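Local coordinates for L protein (CAS virus, PDB 5MV0) that probably cleaves capped host RNAs through its N-terminal endonuclease domain, supplying primers for viral transcription by cap-snatching, at residues B[59-69]-B[81-91]. Numbering follows the deposited sequence.
With PO4 (phosphate ion), chain F.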
ATOM      1  N   ILE B  59      13.298  -5.630  15.470  1.00 24.52           N
ATOM      2  CA  ILE B  59      12.606  -4.986  16.580  1.00 19.80           C
ATOM      3  C   ILE B  59      11.322  -4.328  16.072  1.00 23.07           C
ATOM      4  O   ILE B  59      11.061  -4.262  14.874  1.00 22.90           O
ATOM      5  CB  ILE B  59      13.499  -3.956  17.294  1.00 23.99           C
ATOM      6  CG1 ILE B  59      13.775  -2.775  16.374  1.00 20.33           C
ATOM      7  CG2 ILE B  59      14.829  -4.590  17.717  1.00 22.92           C
ATOM      8  CD1 ILE B  59      14.583  -1.689  17.044  1.00 21.45           C
ATOM      9  N   ILE B  60      10.532  -3.827  17.014  1.00 19.81           N
ATOM     10  CA  ILE B  60       9.234  -3.222  16.721  1.00 28.06           C
ATOM     11  C   ILE B  60       9.430  -1.782  16.270  1.00 23.67           C
ATOM     12  O   ILE B  60      10.112  -1.000  16.938  1.00 22.54           O
ATOM     13  CB  ILE B  60       8.326  -3.286  17.959  1.00 22.26           C
ATOM     14  CG1 ILE B  60       8.031  -4.740  18.334  1.00 23.62           C
ATOM     15  CG2 ILE B  60       7.036  -2.493  17.750  1.00 24.19           C
ATOM     16  CD1 ILE B  60       7.535  -4.878  19.752  1.00 24.56           C
ATOM     17  N   HIS B  61       8.823  -1.423  15.143  1.00 22.65           N
ATOM     18  CA  HIS B  61       8.752  -0.020  14.741  1.00 19.52           C
ATOM     19  C   HIS B  61       7.699   0.686  15.586  1.00 19.02           C
ATOM     20  O   HIS B  61       6.530   0.281  15.600  1.00 19.86           O
ATOM     21  CB  HIS B  61       8.411   0.087  13.260  1.00 22.50           C
ATOM     22  CG  HIS B  61       8.499   1.476  12.707  1.00 23.08           C
ATOM     23  ND1 HIS B  61       7.823   1.859  11.565  1.00 23.05           N
ATOM     24  CD2 HIS B  61       9.199   2.562  13.113  1.00 19.30           C
ATOM     25  CE1 HIS B  61       8.091   3.126  11.304  1.00 24.02           C
ATOM     26  NE2 HIS B  61       8.927   3.576  12.224  1.00 20.91           N
ATOM     27  N   ASN B  62       8.105   1.750  16.273  1.00 16.17           N
ATOM     28  CA  ASN B  62       7.290   2.358  17.333  1.00 18.29           C
ATOM     29  C   ASN B  62       6.300   3.388  16.771  1.00 18.84           C
ATOM     30  O   ASN B  62       6.304   4.564  17.139  1.00 19.37           O
ATOM     31  CB  ASN B  62       8.204   2.985  18.381  1.00 20.79           C
ATOM     32  CG  ASN B  62       7.448   3.568  19.557  1.00 22.05           C
ATOM     33  OD1 ASN B  62       6.287   3.229  19.799  1.00 19.56           O
ATOM     34  ND2 ASN B  62       8.110   4.442  20.308  1.00 17.95           N
ATOM     35  N   THR B  63       5.399   2.916  15.902  1.00 20.99           N
ATOM     36  CA  THR B  63       4.417   3.806  15.280  1.00 20.73           C
ATOM     37  C   THR B  63       3.349   4.304  16.252  1.00 26.38           C
ATOM     38  O   THR B  63       2.705   5.320  15.972  1.00 22.24           O
ATOM     39  CB  THR B  63       3.726   3.114  14.097  1.00 20.59           C
ATOM     40  OG1 THR B  63       2.957   2.002  14.571  1.00 22.16           O
ATOM     41  CG2 THR B  63       4.748   2.622  13.093  1.00 26.22           C
ATOM     42  N   LYS B  64       3.112   3.613  17.365  1.00 16.60           N
ATOM     43  CA  LYS B  64       2.189   4.164  18.345  1.00 20.18           C
ATOM     44  C   LYS B  64       2.855   5.197  19.236  1.00 18.75           C
ATOM     45  O   LYS B  64       2.179   5.798  20.072  1.00 21.71           O
ATOM     46  CB  LYS B  64       1.581   3.050  19.195  1.00 22.31           C
ATOM     47  CG  LYS B  64       0.740   2.077  18.377  1.00 25.90           C
ATOM     48  CD  LYS B  64       0.179   1.005  19.260  1.00 27.74           C
ATOM     49  CE  LYS B  64       0.293  -0.365  18.634  1.00 37.56           C
ATOM     50  NZ  LYS B  64      -0.279  -1.379  19.568  1.00 37.71           N
ATOM     51  N   GLU B  65       4.165   5.384  19.077  1.00 19.64           N
ATOM     52  CA  GLU B  65       4.922   6.433  19.754  1.00 23.29           C
ATOM     53  C   GLU B  65       4.815   6.311  21.270  1.00 17.92           C
ATOM     54  O   GLU B  65       4.618   7.299  21.980  1.00 22.99           O
ATOM     55  CB  GLU B  65       4.483   7.820  19.268  1.00 21.03           C
ATOM     56  CG  GLU B  65       4.666   7.976  17.767  1.00 26.41           C
ATOM     57  CD  GLU B  65       4.447   9.389  17.268  1.00 38.07           C
ATOM     58  OE1 GLU B  65       3.842  10.205  17.990  1.00 40.28           O
ATOM     59  OE2 GLU B  65       4.887   9.679  16.139  1.00 49.32           O
ATOM     60  N   ILE B  66       4.928   5.086  21.783  1.00 15.20           N
ATOM     61  CA  ILE B  66       5.053   4.942  23.224  1.00 22.99           C
ATOM     62  C   ILE B  66       6.414   5.476  23.662  1.00 22.92           C
ATOM     63  O   ILE B  66       7.395   5.478  22.901  1.00 18.41           O
ATOM     64  CB  ILE B  66       4.846   3.487  23.686  1.00 21.17           C
ATOM     65  CG1 ILE B  66       5.957   2.577  23.166  1.00 26.56           C
ATOM     66  CG2 ILE B  66       3.460   2.976  23.264  1.00 25.30           C
ATOM     67  CD1 ILE B  66       5.883   1.182  23.745  1.00 24.47           C
ATOM     68  N   SER B  67       6.474   5.939  24.901  1.00 19.76           N
ATOM     69  CA  SER B  67       7.675   6.559  25.422  1.00 19.31           C
ATOM     70  C   SER B  67       8.605   5.506  26.019  1.00 19.51           C
ATOM     71  O   SER B  67       8.241   4.346  26.209  1.00 19.72           O
ATOM     72  CB  SER B  67       7.311   7.592  26.488  1.00 22.42           C
ATOM     73  OG  SER B  67       6.693   6.939  27.573  1.00 20.71           O
ATOM     74  N   LEU B  68       9.817   5.942  26.351  1.00 18.30           N
ATOM     75  CA  LEU B  68      10.731   5.072  27.084  1.00 21.88           C
ATOM     76  C   LEU B  68      10.108   4.590  28.387  1.00 19.20           C
ATOM     77  O   LEU B  68      10.186   3.401  28.720  1.00 25.73           O
ATOM     78  CB  LEU B  68      12.033   5.819  27.354  1.00 23.78           C
ATOM     79  CG  LEU B  68      13.042   5.089  28.230  1.00 25.61           C
ATOM     80  CD1 LEU B  68      13.501   3.856  27.510  1.00 23.82           C
ATOM     81  CD2 LEU B  68      14.204   6.031  28.518  1.00 21.33           C
ATOM     82  N   ASN B  69       9.466   5.495  29.132  1.00 21.93           N
ATOM     83  CA  ASN B  69       8.832   5.101  30.387  1.00 25.53           C
ATOM     84  C   ASN B  69       7.825   3.976  30.171  1.00 25.00           C
ATOM     85  O   ASN B  69       7.743   3.043  30.982  1.00 24.21           O
ATOM     86  CB  ASN B  69       8.166   6.313  31.040  1.00 20.87           C
ATOM     87  CG  ASN B  69       9.147   7.158  31.849  1.00 25.36           C
ATOM     88  OD1 ASN B  69      10.018   6.626  32.534  1.00 31.85           O
ATOM     89  ND2 ASN B  69       9.013   8.473  31.764  1.00 24.46           N
ATOM     90  N   THR B  81      10.594   7.708  37.290  1.00 29.30           N
ATOM     91  CA  THR B  81      10.227   8.433  36.079  1.00 33.42           C
ATOM     92  C   THR B  81      11.496   8.863  35.350  1.00 28.70           C
ATOM     93  O   THR B  81      12.326   9.587  35.910  1.00 32.82           O
ATOM     94  CB  THR B  81       9.366   9.649  36.434  1.00 34.14           C
ATOM     95  OG1 THR B  81       8.128   9.210  37.010  1.00 33.71           O
ATOM     96  CG2 THR B  81       9.071  10.515  35.195  1.00 26.09           C
ATOM     97  N   PHE B  82      11.664   8.399  34.117  1.00 24.78           N
ATOM     98  CA  PHE B  82      12.789   8.827  33.305  1.00 22.81           C
ATOM     99  C   PHE B  82      12.409  10.035  32.461  1.00 26.81           C
ATOM    100  O   PHE B  82      11.249  10.451  32.396  1.00 24.84           O
ATOM    101  CB  PHE B  82      13.281   7.692  32.408  1.00 25.52           C
ATOM    102  CG  PHE B  82      13.832   6.523  33.164  1.00 27.75           C
ATOM    103  CD1 PHE B  82      15.057   6.618  33.802  1.00 34.94           C
ATOM    104  CD2 PHE B  82      13.131   5.337  33.244  1.00 28.51           C
ATOM    105  CE1 PHE B  82      15.573   5.543  34.510  1.00 36.34           C
ATOM    106  CE2 PHE B  82      13.636   4.260  33.956  1.00 36.19           C
ATOM    107  CZ  PHE B  82      14.863   4.367  34.587  1.00 32.94           C
ATOM    108  N   GLN B  83      13.413  10.603  31.806  1.00 23.09           N
ATOM    109  CA  GLN B  83      13.148  11.659  30.844  1.00 24.63           C
ATOM    110  C   GLN B  83      12.209  11.138  29.757  1.00 24.33           C
ATOM    111  O   GLN B  83      12.134   9.933  29.488  1.00 21.25           O
ATOM    112  CB  GLN B  83      14.450  12.158  30.227  1.00 20.45           C
ATOM    113  CG  GLN B  83      15.292  11.061  29.581  1.00 24.82           C
ATOM    114  CD  GLN B  83      16.290  10.427  30.550  1.00 30.46           C
ATOM    115  OE1 GLN B  83      15.963  10.138  31.700  1.00 21.82           O
ATOM    116  NE2 GLN B  83      17.517  10.216  30.081  1.00 23.97           N
ATOM    117  N   HIS B  84      11.472  12.056  29.149  1.00 24.75           N
ATOM    118  CA  HIS B  84      10.565  11.689  28.074  1.00 21.59           C
ATOM    119  C   HIS B  84      11.363  11.485  26.796  1.00 18.05           C
ATOM    120  O   HIS B  84      12.040  12.402  26.326  1.00 23.33           O
ATOM    121  CB  HIS B  84       9.491  12.748  27.866  1.00 19.28           C
ATOM    122  CG  HIS B  84       8.638  12.480  26.668  1.00 20.75           C
ATOM    123  ND1 HIS B  84       7.712  11.458  26.636  1.00 21.74           N
ATOM    124  CD2 HIS B  84       8.620  13.047  25.439  1.00 23.75           C
ATOM    125  CE1 HIS B  84       7.132  11.434  25.449  1.00 27.83           C
ATOM    126  NE2 HIS B  84       7.668  12.383  24.703  1.00 22.66           N
ATOM    127  N   ILE B  85      11.292  10.272  26.258  1.00 20.57           N
ATOM    128  CA  ILE B  85      11.930   9.883  25.008  1.00 22.29           C
ATOM    129  C   ILE B  85      10.923   9.036  24.242  1.00 20.39           C
ATOM    130  O   ILE B  85      10.227   8.209  24.839  1.00 20.69           O
ATOM    131  CB  ILE B  85      13.229   9.077  25.246  1.00 17.68           C
ATOM    132  CG1 ILE B  85      14.280   9.910  25.994  1.00 22.14           C
ATOM    133  CG2 ILE B  85      13.801   8.564  23.931  1.00 19.67           C
ATOM    134  CD1 ILE B  85      15.473   9.074  26.452  1.00 23.97           C
ATOM    135  N   VAL B  86      10.849   9.226  22.935  1.00 22.33           N
ATOM    136  CA  VAL B  86      10.097   8.343  22.050  1.00 18.35           C
ATOM    137  C   VAL B  86      11.071   7.724  21.063  1.00 17.87           C
ATOM    138  O   VAL B  86      11.482   8.368  20.091  1.00 22.56           O
ATOM    139  CB  VAL B  86       8.962   9.092  21.334  1.00 20.47           C
ATOM    140  CG1 VAL B  86       8.266   8.169  20.340  1.00 22.59           C
ATOM    141  CG2 VAL B  86       7.974   9.639  22.354  1.00 19.32           C
ATOM    142  N   PRO B  87      11.479   6.479  21.273  1.00 20.29           N
ATOM    143  CA  PRO B  87      12.430   5.847  20.354  1.00 21.06           C
ATOM    144  C   PRO B  87      11.755   5.478  19.040  1.00 20.82           C
ATOM    145  O   PRO B  87      10.541   5.277  18.961  1.00 17.30           O
ATOM    146  CB  PRO B  87      12.872   4.595  21.108  1.00 19.67           C
ATOM    147  CG  PRO B  87      11.642   4.222  21.903  1.00 24.00           C
ATOM    148  CD  PRO B  87      11.017   5.547  22.321  1.00 19.17           C
ATOM    149  N   ASP B  88      12.574   5.381  17.995  1.00 20.11           N
ATOM    150  CA  ASP B  88      12.047   4.960  16.698  1.00 18.83           C
ATOM    151  C   ASP B  88      11.628   3.495  16.714  1.00 23.33           C
ATOM    152  O   ASP B  88      10.684   3.103  16.019  1.00 19.50           O
ATOM    153  CB  ASP B  88      13.093   5.190  15.616  1.00 20.05           C
ATOM    154  CG  ASP B  88      13.355   6.645  15.369  1.00 24.34           C
ATOM    155  OD1 ASP B  88      12.399   7.444  15.509  1.00 25.74           O
ATOM    156  OD2 ASP B  88      14.514   6.985  15.048  1.00 21.05           O
ATOM    157  N   GLY B  89      12.325   2.674  17.484  1.00 21.72           N
ATOM    158  CA  GLY B  89      11.979   1.273  17.582  1.00 18.69           C
ATOM    159  C   GLY B  89      12.440   0.740  18.914  1.00 23.04           C
ATOM    160  O   GLY B  89      13.248   1.370  19.610  1.00 19.00           O
ATOM    161  N   TYR B  90      11.904  -0.425  19.270  1.00 18.16           N
ATOM    162  CA  TYR B  90      12.260  -1.060  20.533  1.00 22.11           C
ATOM    163  C   TYR B  90      11.890  -2.533  20.477  1.00 27.04           C
ATOM    164  O   TYR B  90      11.095  -2.965  19.639  1.00 20.53           O
ATOM    165  CB  TYR B  90      11.550  -0.402  21.720  1.00 19.90           C
ATOM    166  CG  TYR B  90      10.072  -0.716  21.759  1.00 24.86           C
ATOM    167  CD1 TYR B  90       9.577  -1.748  22.555  1.00 25.14           C
ATOM    168  CD2 TYR B  90       9.169   0.009  20.987  1.00 23.73           C
ATOM    169  CE1 TYR B  90       8.221  -2.047  22.582  1.00 28.57           C
ATOM    170  CE2 TYR B  90       7.812  -0.276  21.016  1.00 27.53           C
ATOM    171  CZ  TYR B  90       7.345  -1.307  21.816  1.00 29.02           C
ATOM    172  OH  TYR B  90       6.003  -1.599  21.843  1.00 32.74           O
ATOM    173  N   THR B  91      12.467  -3.297  21.398  1.00 27.08           N
ATOM    174  CA  THR B  91      11.936  -4.614  21.704  1.00 26.00           C
ATOM    175  C   THR B  91      12.301  -4.962  23.142  1.00 32.83           C
ATOM    176  O   THR B  91      13.312  -4.493  23.674  1.00 28.36           O
ATOM    177  CB  THR B  91      12.439  -5.689  20.727  1.00 33.83           C
ATOM    178  OG1 THR B  91      11.617  -6.858  20.852  1.00 38.37           O
ATOM    179  CG2 THR B  91      13.892  -6.054  21.004  1.00 30.42           C
TER
HETATM  180  P   PO4 F 301       6.351   9.868  29.580  1.00 30.14           P
HETATM  181  O1  PO4 F 301       5.916  11.297  29.771  1.00 34.89           O
HETATM  182  O2  PO4 F 301       7.731   9.838  28.964  1.00 28.12           O
HETATM  183  O3  PO4 F 301       5.367   9.080  28.764  1.00 33.87           O
HETATM  184  O4  PO4 F 301       6.412   9.216  30.938  1.00 46.75           O
HETATM  185  O   HOH W   1       9.883   8.417  28.449  1.00 21.82           O
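The ring of Tyr90 is the largest bump between 59-69 and 81-91, and it fills a hollow lined by Ile60, Asn62 and Ile66. Ile60 CB lies over one face of the ring, while Ile66 CD1 reaches its far end obliquely, 3.5 Å from Tyr90 CZ. The Asn62 amide stands almost upright to the ring, its plane turned by 85°. With CG anti to the backbone N (chi1 -177°), this amide extends between the two segments: Asn62 ND2 donates to Pro87 O (2.9 Å) across the contact and to Ile66 O within its own loop, both acceptors near the amide plane, and OD1 takes Ile66 N on a lone pair. Three bonds thus fix its rotation and close the loop that carries Ile66 to the tyrosine. Beside it, Val86 CG1 fits against Glu65 CA (3.8 Å).

Next to this pocket, Ile60 and Tyr90 form an antiparallel hydrogen-bonded pair, each N donating to the other's O (Ile60 N to Tyr90 O 2.8 Å). It joins strand 60-61, outermost in this chain's sheet, to 89-93 in a PDDEXK-type cap-snatching domain. Asp88 and Gly89 both face Leu102 of the next strand, a classic beta bulge; Asp88 O still accepts Asn62 N. On the opposite sheet face from Tyr90, Ile59 CD1 settles over Gly89 C (3.7 Å), where the glycine has no side chain.

Towards helix 68-73, Leu68 CD2 lies 3.9 Å from Ile85 CD1, the side chains side by side, and Leu68 N donates to Ile85 O. Asn69 then grips the Phe82 backbone twice: Asn69 OD1 receives Phe82 N in plane (2.9 Å), whereas Asn69 ND2 approaches Phe82 O from above the carbonyl plane (3.1 Å). The same ND2, His84 ND1 and Ser67 OG, the N-cap that also bonds Met70 N, hold a phosphate, probably from the crystallisation liquor, which Ser119 of the second subunit also binds.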